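Long-range contact in extracellular solute-binding protein family 5 (Brucella melitensis, PDB 4ONY), which probably serves as the periplasmic substrate-binding component of an ABC transporter, most likely for peptides: residues G214-A219 and Y229-D234. Sequence-based numbering, arbitrary orientation.
Sequences GPYVVA and YKRNPD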
loop_
_atom_site.group_PDB
_atom_site.type_symbol
_atom_site.label_atom_id
_atom_site.label_comp_id
_atom_site.label_asym_id
_atom_site.label_seq_id
_atom_site.Cartn_x
_atom_site.Cartn_y
_atom_site.Cartn_z
ATOM N N GLY A 214 7.747 14.448 -18.196
ATOM C CA GLY A 214 6.544 13.684 -18.361
ATOM C C GLY A 214 5.585 14.176 -19.435
ATOM O O GLY A 214 5.766 15.235 -19.993
ATOM N N PRO A 215 4.562 13.373 -19.732
ATOM C CA PRO A 215 3.598 13.641 -20.804
ATOM C C PRO A 215 2.637 14.803 -20.587
ATOM O O PRO A 215 2.077 15.294 -21.557
ATOM C CB PRO A 215 2.813 12.328 -20.897
ATOM C CG PRO A 215 2.988 11.648 -19.562
ATOM C CD PRO A 215 4.362 12.028 -19.127
ATOM N N TYR A 216 2.454 15.240 -19.344
ATOM C CA TYR A 216 1.531 16.320 -19.017
ATOM C C TYR A 216 2.266 17.528 -18.463
ATOM O O TYR A 216 3.209 17.361 -17.683
ATOM C CB TYR A 216 0.471 15.809 -18.030
ATOM C CG TYR A 216 -0.451 14.785 -18.622
ATOM C CD1 TYR A 216 -1.566 15.176 -19.333
ATOM C CD2 TYR A 216 -0.188 13.434 -18.511
ATOM C CE1 TYR A 216 -2.422 14.236 -19.915
ATOM C CE2 TYR A 216 -1.034 12.469 -19.095
ATOM C CZ TYR A 216 -2.150 12.884 -19.794
ATOM O OH TYR A 216 -2.993 11.976 -20.393
ATOM N N VAL A 217 1.880 18.727 -18.898
ATOM C CA VAL A 217 2.394 19.947 -18.316
ATOM C C VAL A 217 1.316 20.560 -17.419
ATOM O O VAL A 217 0.117 20.316 -17.586
ATOM C CB VAL A 217 2.841 20.962 -19.374
ATOM C CG1 VAL A 217 3.869 20.339 -20.320
ATOM C CG2 VAL A 217 1.668 21.491 -20.184
ATOM N N VAL A 218 1.750 21.346 -16.456
ATOM C CA VAL A 218 0.848 22.038 -15.573
ATOM C C VAL A 218 0.360 23.283 -16.298
ATOM O O VAL A 218 1.104 24.211 -16.484
ATOM C CB VAL A 218 1.567 22.390 -14.252
ATOM C CG1 VAL A 218 0.685 23.249 -13.377
ATOM C CG2 VAL A 218 1.997 21.113 -13.532
ATOM N N ALA A 219 -0.909 23.280 -16.714
ATOM C CA ALA A 219 -1.497 24.356 -17.499
ATOM C C ALA A 219 -2.106 25.453 -16.625
ATOM O O ALA A 219 -2.101 26.607 -17.004
ATOM C CB ALA A 219 -2.569 23.789 -18.396
ATOM N N TYR A 229 -3.839 19.666 -15.821
ATOM C CA TYR A 229 -2.776 19.149 -16.623
ATOM C C TYR A 229 -3.214 19.072 -18.103
ATOM O O TYR A 229 -4.304 18.608 -18.406
ATOM C CB TYR A 229 -2.427 17.747 -16.155
ATOM C CG TYR A 229 -1.818 17.702 -14.789
ATOM C CD1 TYR A 229 -0.456 17.900 -14.632
ATOM C CD2 TYR A 229 -2.579 17.451 -13.656
ATOM C CE1 TYR A 229 0.148 17.863 -13.409
ATOM C CE2 TYR A 229 -1.980 17.409 -12.400
ATOM C CZ TYR A 229 -0.606 17.620 -12.292
ATOM O OH TYR A 229 0.054 17.575 -11.085
ATOM N N LYS A 230 -2.338 19.495 -18.995
ATOM C CA LYS A 230 -2.525 19.339 -20.420
ATOM C C LYS A 230 -1.424 18.432 -21.003
ATOM O O LYS A 230 -0.251 18.601 -20.677
ATOM C CB LYS A 230 -2.542 20.699 -21.108
ATOM C CG LYS A 230 -3.948 21.249 -21.115
ATOM C CD LYS A 230 -4.063 22.656 -21.706
ATOM C CE LYS A 230 -5.270 23.330 -21.075
ATOM N NZ LYS A 230 -5.594 24.595 -21.793
ATOM N N ARG A 231 -1.800 17.543 -21.915
ATOM C CA ARG A 231 -0.825 16.664 -22.544
ATOM C C ARG A 231 0.073 17.432 -23.476
ATOM O O ARG A 231 -0.393 18.233 -24.280
ATOM C CB ARG A 231 -1.502 15.517 -23.289
ATOM C CG ARG A 231 -0.552 14.439 -23.793
ATOM C CD ARG A 231 -1.302 13.246 -24.382
ATOM N NE ARG A 231 -2.064 13.675 -25.559
ATOM C CZ ARG A 231 -3.246 13.179 -25.927
ATOM N NH1 ARG A 231 -3.833 12.204 -25.239
ATOM N NH2 ARG A 231 -3.868 13.678 -26.989
ATOM N N ASN A 232 1.368 17.185 -23.398
ATOM C CA ASN A 232 2.301 17.810 -24.338
ATOM C C ASN A 232 2.268 17.024 -25.630
ATOM O O ASN A 232 2.636 15.883 -25.634
ATOM C CB ASN A 232 3.685 17.748 -23.763
ATOM C CG ASN A 232 4.741 18.282 -24.709
ATOM O OD1 ASN A 232 4.444 18.834 -25.747
ATOM N ND2 ASN A 232 5.999 18.123 -24.311
ATOM N N PRO A 233 1.830 17.624 -26.751
ATOM C CA PRO A 233 1.794 16.794 -27.969
ATOM C C PRO A 233 3.158 16.331 -28.440
ATOM O O PRO A 233 3.230 15.383 -29.198
ATOM C CB PRO A 233 1.136 17.704 -29.018
ATOM C CG PRO A 233 1.155 19.073 -28.441
ATOM C CD PRO A 233 1.212 18.947 -26.956
ATOM N N ASP A 234 4.228 16.991 -28.011
ATOM C CA ASP A 234 5.577 16.589 -28.380
ATOM C C ASP A 234 6.268 15.739 -27.311
ATOM O O ASP A 234 7.501 15.634 -27.323
ATOM C CB ASP A 234 6.444 17.834 -28.626
ATOM C CG ASP A 234 7.581 17.581 -29.592
ATOM O OD1 ASP A 234 7.500 16.742 -30.505
ATOM O OD2 ASP A 234 8.605 18.264 -29.447
HETATM O O HOH W 1 6.965 16.483 -22.083
#
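Val217 and Lys230 form the hydrogen-bonded pair of an antiparallel beta hairpin, strands 216-222 and 226-231, with 216-222 an edge strand of a four-stranded mixed sheet. The short segments 216-219 and 229-231 run at 138° between their N-to-C directions, a marked twist. Val217 N donates to Lys230 O (2.8 Å) and Lys230 N returns a bond to Val217 O (2.9 Å). Beyond the strand ends the pairing gains one more bond, from Asn232 N to Pro215 O (2.7 Å, 169° at the hydrogen).

Tyr216, Val218, Tyr229 and Arg231 share one face of the sheet. With its CG anti to the carbonyl carbon (chi1 -67°), the Tyr216 ring slants past the start of Arg231, where Tyr216 CE1 meets Arg231 CB at 3.7 Å; the Arg231 guanidinium leads away to the carbonyls of Lys43 and Asn247, while Tyr216 OH bonds to Phe249 O. Val218 and Tyr229 lie alongside each other, Val218 CG2 to Tyr229 CE1 at 3.7 Å, and Tyr229 OH reaches Arg71 O. On the other face the extended Lys230 chain runs past Ala219, and Lys230 CD lies 3.8 Å from Ala219 CB.

Asn232 closes an Asx turn, OD1 accepting from Asp234 N, which sits well above the plane of the Asn232 side-chain carbonyl, and Asn232 ND2 donates at 2.9 Å to a water that in turn donates to Gly214 O.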